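Local coordinates for TetR family transcriptional regulator (Streptomyces coelicolor, PDB 6SRN), which probably binds promoter DNA to regulate transcription and takes up a furan-type bacterial hormone that controls antibiotic production, at residues 110-113 and 114-117; 179-182 and 183-187; 190-193 and 194-198; 199-202 and 203-207. One frame throughout, in Å; residues are numbered along the deposited sequence.

How the contacts relate
All four contacts are local, between neighbouring turns of one chain, and all lie in its C-terminal, ligand-binding part. Contact 2 is the most buried and contact 1 is half buried. Both line the furan ligand's pocket, one from helix 170-192 and one from helix 102-119; Phe181 of contact 2 packs on Leu110, Ala113, Ala114 and Phe117 of contact 1. Their ligand-facing sides are largely aliphatic and aromatic, though contact 1 also has a polar side. Contact 3 lies at the surface, where helix 170-192 turns into helix 197-212, and relies on turns and scattered polar bonds. Contact 4 continues along helix 197-212 with one apolar face and others rich in charge. Contacts 2, 3 and 4 also reach the second subunit.

Contact 1: residues 110-113 and 114-117; sequences LHRA and AQAF. With LUB (4-(Hydroxymethyl)-2-propylfuran-3-carboxylic acid), chain B.
Phe117 sits one helical turn beyond Ala113, and its backbone N donates to Ala113 O at 2.9 Å, nearly straight at 173°. The backbone O atoms of Leu110, His111 and Arg112 accept from the N atoms of Ala114, Gln115 and Ala116 in the same i to i+4 pattern, so helix 102-119 runs through without interruption. The tight side is apolar. Phe117 CG lies anti to its own carbonyl carbon (chi1 -77°), which lays the ring back along the helix: CD2 passes 3.2 Å from Ala113 O, and CZ reaches 3.5 Å from C5 of the furan ligand. Leu110 CD2 meets the end of the ligand's propyl chain, C8, at 4.0 Å. Between these two residues the small Ala113 and Ala114 let the Phe181 ring of helix 170-192 come close to the helix backbone.

The other side is polar, partly exposed and more loosely packed. The Gln115 amide lies across the His111 ring with the planes only 22° apart and OE1 3.9 Å above one face, near the rim. This is a van der Waals touch; the polar partner of His111 is Glu108, bonded at ND1. Arg112 likewise sends its guanidinium to Glu108 and Glu94, and packs against helix 88-96. Such an amphipathic helix, apolar toward the ligand and polar on the partly exposed side, is characteristic of the all-helical TetR-family ligand-binding pocket.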
loop_
_atom_site.group_PDB
_atom_site.type_symbol
_atom_site.label_atom_id
_atom_site.label_comp_id
_atom_site.label_asym_id
_atom_site.label_seq_id
_atom_site.Cartn_x
_atom_site.Cartn_y
_atom_site.Cartn_z
ATOM N N LEU A 110 -12.410 1.072 11.500
ATOM C CA LEU A 110 -11.097 1.471 10.981
ATOM C C LEU A 110 -10.201 2.022 12.124
ATOM O O LEU A 110 -8.991 1.805 12.140
ATOM C CB LEU A 110 -11.219 2.446 9.788
ATOM C CG LEU A 110 -11.884 1.785 8.570
ATOM C CD1 LEU A 110 -12.206 2.881 7.553
ATOM C CD2 LEU A 110 -10.985 0.726 7.931
ATOM N N HIS A 111 -10.790 2.696 13.088
ATOM C CA HIS A 111 -10.066 3.071 14.316
ATOM C C HIS A 111 -9.487 1.837 14.979
ATOM O O HIS A 111 -8.294 1.787 15.309
ATOM C CB HIS A 111 -11.088 3.753 15.239
ATOM C CG HIS A 111 -10.556 4.220 16.549
ATOM N ND1 HIS A 111 -11.406 4.500 17.606
ATOM C CD2 HIS A 111 -9.305 4.351 17.031
ATOM C CE1 HIS A 111 -10.677 4.892 18.654
ATOM N NE2 HIS A 111 -9.396 4.829 18.321
ATOM N N ARG A 112 -10.314 0.818 15.175
ATOM C CA ARG A 112 -9.857 -0.389 15.799
ATOM C C ARG A 112 -8.787 -1.112 14.950
ATOM O O ARG A 112 -7.825 -1.656 15.485
ATOM C CB ARG A 112 -11.065 -1.306 16.074
ATOM C CG ARG A 112 -11.888 -0.848 17.247
ATOM C CD ARG A 112 -12.999 -1.806 17.600
ATOM N NE ARG A 112 -13.900 -1.153 18.549
ATOM C CZ ARG A 112 -14.828 -1.765 19.265
ATOM N NH1 ARG A 112 -15.011 -3.073 19.159
ATOM N NH2 ARG A 112 -15.583 -1.037 20.099
ATOM N N ALA A 113 -8.954 -1.116 13.627
ATOM C CA ALA A 113 -7.926 -1.700 12.762
ATOM C C ALA A 113 -6.629 -0.989 12.930
ATOM O O ALA A 113 -5.574 -1.650 12.915
ATOM C CB ALA A 113 -8.361 -1.630 11.321
ATOM N N ALA A 114 -6.628 0.345 12.998
ATOM C CA ALA A 114 -5.369 1.079 13.134
ATOM C C ALA A 114 -4.627 0.740 14.420
ATOM O O ALA A 114 -3.403 0.482 14.405
ATOM C CB ALA A 114 -5.636 2.577 13.041
ATOM N N GLN A 115 -5.364 0.658 15.539
ATOM C CA GLN A 115 -4.780 0.274 16.821
ATOM C C GLN A 115 -4.259 -1.153 16.746
ATOM O O GLN A 115 -3.245 -1.501 17.330
ATOM C CB GLN A 115 -5.867 0.286 17.923
ATOM C CG GLN A 115 -6.357 1.636 18.286
ATOM C CD GLN A 115 -7.503 1.539 19.291
ATOM O OE1 GLN A 115 -8.524 0.920 19.026
ATOM N NE2 GLN A 115 -7.279 2.007 20.492
ATOM N N ALA A 116 -4.984 -2.013 16.016
ATOM C CA ALA A 116 -4.607 -3.421 15.980
ATOM C C ALA A 116 -3.324 -3.630 15.147
ATOM O O ALA A 116 -2.460 -4.427 15.500
ATOM C CB ALA A 116 -5.741 -4.257 15.453
ATOM N N PHE A 117 -3.232 -2.943 14.001
ATOM C CA PHE A 117 -1.960 -2.972 13.277
ATOM C C PHE A 117 -0.833 -2.383 14.116
ATOM O O PHE A 117 0.315 -2.856 14.052
ATOM C CB PHE A 117 -2.070 -2.250 11.926
ATOM C CG PHE A 117 -2.776 -3.042 10.849
ATOM C CD1 PHE A 117 -2.204 -4.223 10.353
ATOM C CD2 PHE A 117 -3.965 -2.613 10.293
ATOM C CE1 PHE A 117 -2.862 -4.916 9.324
ATOM C CE2 PHE A 117 -4.602 -3.315 9.293
ATOM C CZ PHE A 117 -4.052 -4.474 8.797
HETATM C C2 LUB B . -5.685 -3.896 4.969
HETATM C C4 LUB B . -4.059 -5.390 4.597
HETATM C C5 LUB B . -3.534 -4.392 5.315
HETATM C C6 LUB B . -6.842 -2.992 4.854
HETATM O O11 LUB B . -7.569 -5.602 3.570
HETATM C C9 LUB B . -6.350 -5.913 3.557
HETATM O O10 LUB B . -5.917 -6.914 2.880
HETATM C C3 LUB B . -5.374 -5.117 4.274
HETATM C C12 LUB B . -3.260 -6.660 4.347
HETATM O O13 LUB B . -3.281 -6.954 2.930
HETATM O O1 LUB B . -4.486 -3.369 5.459
HETATM C C7 LUB B . -7.540 -2.960 6.220
HETATM C C8 LUB B . -8.785 -2.107 6.208
#

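Contact 2: residues 179-182 and 183-187; sequences AAFF and GMQHV. With LUB (4-(Hydroxymethyl)-2-propylfuran-3-carboxylic acid), chain B.
Phe181 carries the methyl of Met184 over one face of its ring, a CH-pi contact with Met184 CE 3.9 Å from the ring centroid and 19° off the normal. Both belong to helix 170-192, which packs against helix 197-212 and the second subunit, as in the helical bundle through which TetR-family regulators dimerise. The bends at chi2 and chi3 of Met184 bring the methyl CE back over the ring, and Trp201 meets Phe181 edge-to-face. Toward the ligand, Phe181 CD1 is 3.7 Å from the propyl carbon C8, while the Phe182 ring presents its edge to the furan, CD1 3.5 Å from C5.

Phe182 and His186 point the same way, but their rings are slid apart and barely overlap. Each instead meets the other's copy on the second subunit, and Phe182 also packs on Gly183 there, where no side chain stands in the way. Gln185 is polar in a buried place, and both ends of its amide have partners: OE1 accepts from Arg194, while a chi1 of 70° and a bend at chi2 fold the chain back. There NE2 reaches Phe182 O in a weak bond of 3.3 Å, sharing that oxygen with the 3.0 Å bond from His186 N.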
loop_
_atom_site.group_PDB
_atom_site.type_symbol
_atom_site.label_atom_id
_atom_site.label_comp_id
_atom_site.label_asym_id
_atom_site.label_seq_id
_atom_site.Cartn_x
_atom_site.Cartn_y
_atom_site.Cartn_z
ATOM N N ALA A 179 -8.584 0.821 0.325
ATOM C CA ALA A 179 -7.302 1.119 -0.342
ATOM C C ALA A 179 -6.570 2.258 0.361
ATOM O O ALA A 179 -5.349 2.181 0.580
ATOM C CB ALA A 179 -7.529 1.498 -1.782
ATOM N N ALA A 180 -7.291 3.313 0.723
ATOM C CA ALA A 180 -6.641 4.451 1.407
ATOM C C ALA A 180 -6.070 4.053 2.776
ATOM O O ALA A 180 -4.957 4.445 3.149
ATOM C CB ALA A 180 -7.591 5.555 1.549
ATOM N N PHE A 181 -6.876 3.333 3.552
ATOM C CA PHE A 181 -6.442 2.858 4.854
ATOM C C PHE A 181 -5.226 1.915 4.700
ATOM O O PHE A 181 -4.223 2.041 5.379
ATOM C CB PHE A 181 -7.589 2.151 5.595
ATOM C CG PHE A 181 -7.220 1.733 6.985
ATOM C CD1 PHE A 181 -6.449 0.600 7.178
ATOM C CD2 PHE A 181 -7.505 2.534 8.063
ATOM C CE1 PHE A 181 -6.035 0.224 8.429
ATOM C CE2 PHE A 181 -7.082 2.175 9.327
ATOM C CZ PHE A 181 -6.370 0.998 9.516
ATOM N N PHE A 182 -5.326 0.988 3.755
ATOM C CA PHE A 182 -4.214 0.124 3.475
ATOM C C PHE A 182 -2.929 0.929 3.218
ATOM O O PHE A 182 -1.849 0.641 3.726
ATOM C CB PHE A 182 -4.479 -0.778 2.266
ATOM C CG PHE A 182 -3.212 -1.434 1.826
ATOM C CD1 PHE A 182 -2.629 -2.460 2.550
ATOM C CD2 PHE A 182 -2.509 -0.924 0.734
ATOM C CE1 PHE A 182 -1.373 -2.944 2.197
ATOM C CE2 PHE A 182 -1.285 -1.415 0.383
ATOM C CZ PHE A 182 -0.688 -2.439 1.117
ATOM N N GLY A 183 -3.050 1.938 2.365
ATOM C CA GLY A 183 -1.890 2.696 1.995
ATOM C C GLY A 183 -1.310 3.464 3.177
ATOM O O GLY A 183 -0.098 3.485 3.414
ATOM N N MET A 184 -2.204 4.077 3.960
ATOM C CA MET A 184 -1.797 4.823 5.160
ATOM C C MET A 184 -1.018 3.925 6.126
ATOM O O MET A 184 0.073 4.302 6.601
ATOM C CB MET A 184 -3.030 5.436 5.799
ATOM C CG MET A 184 -2.797 6.172 7.063
ATOM S SD MET A 184 -2.602 5.132 8.527
ATOM C CE MET A 184 -4.082 4.141 8.563
ATOM N N GLN A 185 -1.561 2.737 6.384
ATOM C CA GLN A 185 -0.906 1.878 7.381
ATOM C C GLN A 185 0.422 1.348 6.837
ATOM O O GLN A 185 1.353 1.144 7.590
ATOM C CB GLN A 185 -1.841 0.807 7.911
ATOM C CG GLN A 185 -2.211 -0.303 6.919
ATOM C CD GLN A 185 -1.106 -1.340 6.789
ATOM O OE1 GLN A 185 -0.392 -1.651 7.725
ATOM N NE2 GLN A 185 -0.975 -1.896 5.604
ATOM N N HIS A 186 0.479 1.093 5.528
ATOM C CA HIS A 186 1.689 0.599 4.893
ATOM C C HIS A 186 2.789 1.633 4.923
ATOM O O HIS A 186 3.932 1.316 5.234
ATOM C CB HIS A 186 1.381 0.154 3.477
ATOM C CG HIS A 186 2.458 -0.644 2.883
ATOM N ND1 HIS A 186 2.636 -1.978 3.175
ATOM C CD2 HIS A 186 3.424 -0.316 1.997
ATOM C CE1 HIS A 186 3.688 -2.423 2.510
ATOM N NE2 HIS A 186 4.148 -1.445 1.758
ATOM N N VAL A 187 2.434 2.881 4.591
ATOM C CA VAL A 187 3.420 3.922 4.677
ATOM C C VAL A 187 3.942 4.059 6.107
ATOM O O VAL A 187 5.140 4.216 6.321
ATOM C CB VAL A 187 2.856 5.291 4.177
ATOM C CG1 VAL A 187 3.775 6.464 4.539
ATOM C CG2 VAL A 187 2.515 5.269 2.686
HETATM C C2 LUB B . -5.685 -3.896 4.969
HETATM C C4 LUB B . -4.059 -5.390 4.597
HETATM C C5 LUB B . -3.534 -4.392 5.315
HETATM C C6 LUB B . -6.842 -2.992 4.854
HETATM O O11 LUB B . -7.569 -5.602 3.570
HETATM C C9 LUB B . -6.350 -5.913 3.557
HETATM O O10 LUB B . -5.917 -6.914 2.880
HETATM C C3 LUB B . -5.374 -5.117 4.274
HETATM C C12 LUB B . -3.260 -6.660 4.347
HETATM O O13 LUB B . -3.281 -6.954 2.930
HETATM O O1 LUB B . -4.486 -3.369 5.459
HETATM C C7 LUB B . -7.540 -2.960 6.220
HETATM C C8 LUB B . -8.785 -2.107 6.208
#

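Contact 3: residues 190-193 and 194-198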
loop_
_atom_site.group_PDB
_atom_site.type_symbol
_atom_site.label_atom_id
_atom_site.label_comp_id
_atom_site.label_asym_id
_atom_site.label_seq_id
_atom_site.Cartn_x
_atom_site.Cartn_y
_atom_site.Cartn_z
ATOM N N ASN A 190 6.295 1.180 6.801
ATOM C CA ASN A 190 7.548 1.217 6.065
ATOM C C ASN A 190 8.477 2.271 6.639
ATOM O O ASN A 190 9.695 2.010 6.770
ATOM C CB ASN A 190 7.328 1.559 4.593
ATOM C CG ASN A 190 6.751 0.422 3.751
ATOM O OD1 ASN A 190 6.709 0.581 2.538
ATOM N ND2 ASN A 190 6.356 -0.698 4.328
ATOM N N LEU A 191 7.930 3.468 6.909
ATOM C CA LEU A 191 8.750 4.569 7.350
ATOM C C LEU A 191 8.997 4.614 8.834
ATOM O O LEU A 191 10.096 4.983 9.255
ATOM C CB LEU A 191 8.147 5.905 6.913
ATOM C CG LEU A 191 8.007 6.117 5.386
ATOM C CD1 LEU A 191 7.417 7.510 5.131
ATOM C CD2 LEU A 191 9.332 5.929 4.675
ATOM N N HIS A 192 7.984 4.226 9.616
ATOM C CA HIS A 192 7.990 4.480 11.050
ATOM C C HIS A 192 7.572 3.328 11.922
ATOM O O HIS A 192 7.327 3.520 13.133
ATOM C CB HIS A 192 7.111 5.704 11.355
ATOM C CG HIS A 192 7.498 6.930 10.592
ATOM N ND1 HIS A 192 8.735 7.528 10.708
ATOM C CD2 HIS A 192 6.818 7.659 9.679
ATOM C CE1 HIS A 192 8.813 8.561 9.888
ATOM N NE2 HIS A 192 7.663 8.664 9.256
ATOM N N GLN A 193 7.517 2.126 11.373
ATOM C CA GLN A 193 7.146 0.934 12.114
ATOM C C GLN A 193 5.776 1.091 12.840
ATOM O O GLN A 193 5.573 0.618 13.962
ATOM C CB GLN A 193 8.243 0.523 13.123
ATOM C CG GLN A 193 9.569 0.149 12.474
ATOM C CD GLN A 193 10.284 1.309 11.782
ATOM O OE1 GLN A 193 10.454 1.295 10.558
ATOM N NE2 GLN A 193 10.717 2.327 12.564
ATOM N N ARG A 194 4.891 1.833 12.175
ATOM C CA ARG A 194 3.545 2.139 12.613
ATOM C C ARG A 194 3.439 2.976 13.886
ATOM O O ARG A 194 2.354 3.173 14.418
ATOM C CB ARG A 194 2.680 0.870 12.711
ATOM C CG ARG A 194 2.451 0.131 11.404
ATOM C CD ARG A 194 1.365 -0.894 11.508
ATOM N NE ARG A 194 1.201 -1.616 10.234
ATOM C CZ ARG A 194 1.827 -2.761 9.932
ATOM N NH1 ARG A 194 2.664 -3.318 10.766
ATOM N NH2 ARG A 194 1.625 -3.343 8.753
ATOM N N ALA A 195 4.529 3.600 14.298
ATOM C CA ALA A 195 4.528 4.355 15.558
ATOM C C ALA A 195 3.550 5.563 15.486
ATOM O O ALA A 195 2.937 5.936 16.473
ATOM C CB ALA A 195 5.918 4.843 15.870
ATOM N N ASP A 196 3.437 6.150 14.304
ATOM C CA ASP A 196 2.647 7.350 14.065
ATOM C C ASP A 196 1.306 7.017 13.387
ATOM O O ASP A 196 0.613 7.906 12.903
ATOM C CB ASP A 196 3.388 8.355 13.157
ATOM C CG ASP A 196 3.592 7.861 11.715
ATOM O OD1 ASP A 196 3.635 6.620 11.511
ATOM O OD2 ASP A 196 3.831 8.710 10.801
ATOM N N ILE A 197 0.886 5.759 13.396
ATOM C CA ILE A 197 -0.277 5.341 12.621
ATOM C C ILE A 197 -1.543 6.090 13.009
ATOM O O ILE A 197 -2.362 6.435 12.135
ATOM C CB ILE A 197 -0.480 3.803 12.676
ATOM C CG1 ILE A 197 -1.530 3.389 11.675
ATOM C CG2 ILE A 197 -0.806 3.309 14.061
ATOM C CD1 ILE A 197 -1.650 1.904 11.497
ATOM N N MET A 198 -1.736 6.352 14.291
ATOM C CA MET A 198 -3.004 6.979 14.684
ATOM C C MET A 198 -3.147 8.413 14.146
ATOM O O MET A 198 -4.252 8.804 13.707
ATOM C CB MET A 198 -3.213 6.921 16.212
ATOM C CG MET A 198 -3.176 5.504 16.786
ATOM S SD MET A 198 -4.229 4.270 16.014
ATOM C CE MET A 198 -5.864 4.828 16.399
#
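His192 and Asp196 meet across the tight turn that links two helices. From the backbone outward, His192 CB meets Asp196 OD1 at 3.6 Å. CG, swung beside the backbone N (chi1 -55°), lies 4.0 Å from the same oxygen, and CD2 3.4 Å from Asp196 OD2. At the tip, NE2 stays 4.1 Å from Asp196 OD2. Ring and carboxylate planes stand 77° apart. By these distances the carboxylate touches mainly carbon; any positive charge on the imidazole would probably be eased by it. Asp196 spends its oxygens elsewhere, OD1 on Ser188 and OD2 on Arg200, and makes no capping bond although at the N-cap position.

The backbone reverses in a type I' turn from His192 to Ala195, closed by Ala195 N to His192 O at 3.0 Å. Gln193 and Arg194 adopt the positive phi this turn requires, which is uncommon outside asparagine and glycine. A type I turn follows, with Ile197 N on Arg194 O.

His192 and Gln193 lie at the surface, whereas Arg194 runs inward past Phe117 and helix 121-131 to Gln185. The turn joins helix 170-192 to helix 197-212; in the last turn of the former, Asn190 hydrogen-bonds to Tyr144 of the second subunit.

Contact 4: residues 199-202 and 203-207; sequences ERWQ and ELREL
This is an i to i+3 and i to i+4 contact along helix 197-212, pairing Arg200 with Glu203, Trp201 with Leu204 and Arg205, and Gln202 with Arg205, where the helix packs on helix 170-192 and also touches the second subunit. Arg200 grips Glu203 side-on with two nitrogens: NE to OE2 at 2.9 Å and NH2 to OE1 at 3.0 Å, the latter almost perfectly straight. The oxygens lie near the guanidinium plane, yet the nitrogens approach from above the carboxylate plane, and the two groups are turned 46° apart. Glu203 allows this by placing CG between its backbone N and carbonyl carbon (chi1 68°), which leads the extended chain back toward Arg200.

The buried Trp201 serves as the apolar floor. Arg205 CB is centred over its six-membered ring, 3.7 Å from the centroid, and Leu204 CD2 touches the edge at CZ3, 3.8 Å away. Trp201 NE1 donates a hydrogen bond to a water at 2.8 Å. Beyond CB, Arg205 chain atoms continue over the indole until NE donates to Gln202 OE1 at 2.9 Å; NH1 forms a salt bridge with Glu107.

Glu203 OE2 also accepts from a water that bridges to Arg200 O, and from Arg175 of the second subunit. The shared carboxylate probably offsets the closeness of two arginines, tying this helix electrostatically to the dimer partner.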
loop_
_atom_site.group_PDB
_atom_site.type_symbol
_atom_site.label_atom_id
_atom_site.label_comp_id
_atom_site.label_asym_id
_atom_site.label_seq_id
_atom_site.Cartn_x
_atom_site.Cartn_y
_atom_site.Cartn_z
ATOM N N GLU A 199 -2.033 9.172 14.159
ATOM C CA GLU A 199 -2.035 10.516 13.607
ATOM C C GLU A 199 -2.214 10.498 12.109
ATOM O O GLU A 199 -2.812 11.426 11.563
ATOM C CB GLU A 199 -0.687 11.192 13.925
ATOM C CG GLU A 199 -0.327 11.350 15.374
ATOM C CD GLU A 199 0.665 10.278 15.806
ATOM O OE1 GLU A 199 0.164 9.184 15.940
ATOM O OE2 GLU A 199 1.924 10.504 15.991
ATOM N N ARG A 200 -1.555 9.553 11.442
ATOM C CA ARG A 200 -1.645 9.475 9.979
ATOM C C ARG A 200 -3.073 9.120 9.593
ATOM O O ARG A 200 -3.613 9.634 8.606
ATOM C CB ARG A 200 -0.629 8.459 9.448
ATOM C CG ARG A 200 0.835 8.754 9.760
ATOM C CD ARG A 200 1.405 9.955 9.016
ATOM N NE ARG A 200 0.945 11.229 9.538
ATOM C CZ ARG A 200 1.405 11.793 10.651
ATOM N NH1 ARG A 200 2.393 11.235 11.378
ATOM N NH2 ARG A 200 0.882 12.937 11.034
ATOM N N TRP A 201 -3.691 8.188 10.314
ATOM C CA TRP A 201 -5.100 7.843 10.051
ATOM C C TRP A 201 -6.036 9.013 10.339
ATOM O O TRP A 201 -6.870 9.294 9.538
ATOM C CB TRP A 201 -5.506 6.574 10.797
ATOM C CG TRP A 201 -6.931 6.192 10.530
ATOM C CD1 TRP A 201 -7.882 5.967 11.484
ATOM C CD2 TRP A 201 -7.592 6.079 9.246
ATOM N NE1 TRP A 201 -9.068 5.676 10.874
ATOM C CE2 TRP A 201 -8.937 5.749 9.514
ATOM C CE3 TRP A 201 -7.174 6.205 7.920
ATOM C CZ2 TRP A 201 -9.881 5.559 8.496
ATOM C CZ3 TRP A 201 -8.111 6.050 6.900
ATOM C CH2 TRP A 201 -9.450 5.700 7.207
ATOM N N GLN A 202 -5.819 9.716 11.439
ATOM C CA GLN A 202 -6.680 10.858 11.749
ATOM C C GLN A 202 -6.725 11.861 10.639
ATOM O O GLN A 202 -7.791 12.313 10.245
ATOM C CB GLN A 202 -6.245 11.526 13.034
ATOM C CG GLN A 202 -7.071 12.761 13.431
ATOM C CD GLN A 202 -8.583 12.546 13.264
ATOM O OE1 GLN A 202 -9.144 11.582 13.786
ATOM N NE2 GLN A 202 -9.262 13.478 12.550
ATOM N N GLU A 203 -5.562 12.208 10.092
ATOM C CA GLU A 203 -5.568 13.287 9.108
ATOM C C GLU A 203 -6.193 12.845 7.785
ATOM O O GLU A 203 -6.786 13.640 7.093
ATOM C CB GLU A 203 -4.162 13.854 8.939
ATOM C CG GLU A 203 -3.153 12.954 8.297
ATOM C CD GLU A 203 -1.698 13.344 8.545
ATOM O OE1 GLU A 203 -1.319 14.240 9.387
ATOM O OE2 GLU A 203 -0.879 12.697 7.868
ATOM N N LEU A 204 -6.027 11.591 7.416
ATOM C CA LEU A 204 -6.612 11.077 6.184
ATOM C C LEU A 204 -8.125 10.798 6.381
ATOM O O LEU A 204 -8.914 11.149 5.500
ATOM C CB LEU A 204 -5.889 9.763 5.796
ATOM C CG LEU A 204 -6.523 8.927 4.679
ATOM C CD1 LEU A 204 -6.618 9.716 3.408
ATOM C CD2 LEU A 204 -5.697 7.642 4.482
ATOM N N ARG A 205 -8.501 10.165 7.477
ATOM C CA ARG A 205 -9.903 9.884 7.848
ATOM C C ARG A 205 -10.708 11.178 7.873
ATOM O O ARG A 205 -11.871 11.227 7.396
ATOM C CB ARG A 205 -9.834 9.247 9.212
ATOM C CG ARG A 205 -11.013 8.852 10.014
ATOM C CD ARG A 205 -10.361 8.711 11.383
ATOM N NE ARG A 205 -10.815 9.739 12.282
ATOM C CZ ARG A 205 -12.065 9.824 12.701
ATOM N NH1 ARG A 205 -12.986 8.951 12.274
ATOM N NH2 ARG A 205 -12.401 10.768 13.544
ATOM N N GLU A 206 -10.117 12.257 8.365
ATOM C CA GLU A 206 -10.863 13.523 8.402
ATOM C C GLU A 206 -11.307 13.932 6.993
ATOM O O GLU A 206 -12.476 14.351 6.770
ATOM C CB GLU A 206 -10.051 14.620 9.106
ATOM C CG GLU A 206 -10.875 15.875 9.417
ATOM C CD GLU A 206 -11.087 16.828 8.256
ATOM O OE1 GLU A 206 -10.296 16.883 7.274
ATOM O OE2 GLU A 206 -12.080 17.621 8.353
ATOM N N LEU A 207 -10.416 13.789 6.034
ATOM C CA LEU A 207 -10.787 14.094 4.656
ATOM C C LEU A 207 -11.819 13.103 4.108
ATOM O O LEU A 207 -12.826 13.490 3.520
ATOM C CB LEU A 207 -9.557 14.029 3.758
ATOM C CG LEU A 207 -8.399 14.963 4.071
ATOM C CD1 LEU A 207 -7.233 14.668 3.136
ATOM C CD2 LEU A 207 -8.821 16.408 3.953
HETATM O O HOH W 1 -1.978 10.592 6.393
HETATM O O HOH W 2 -11.668 5.948 11.940
#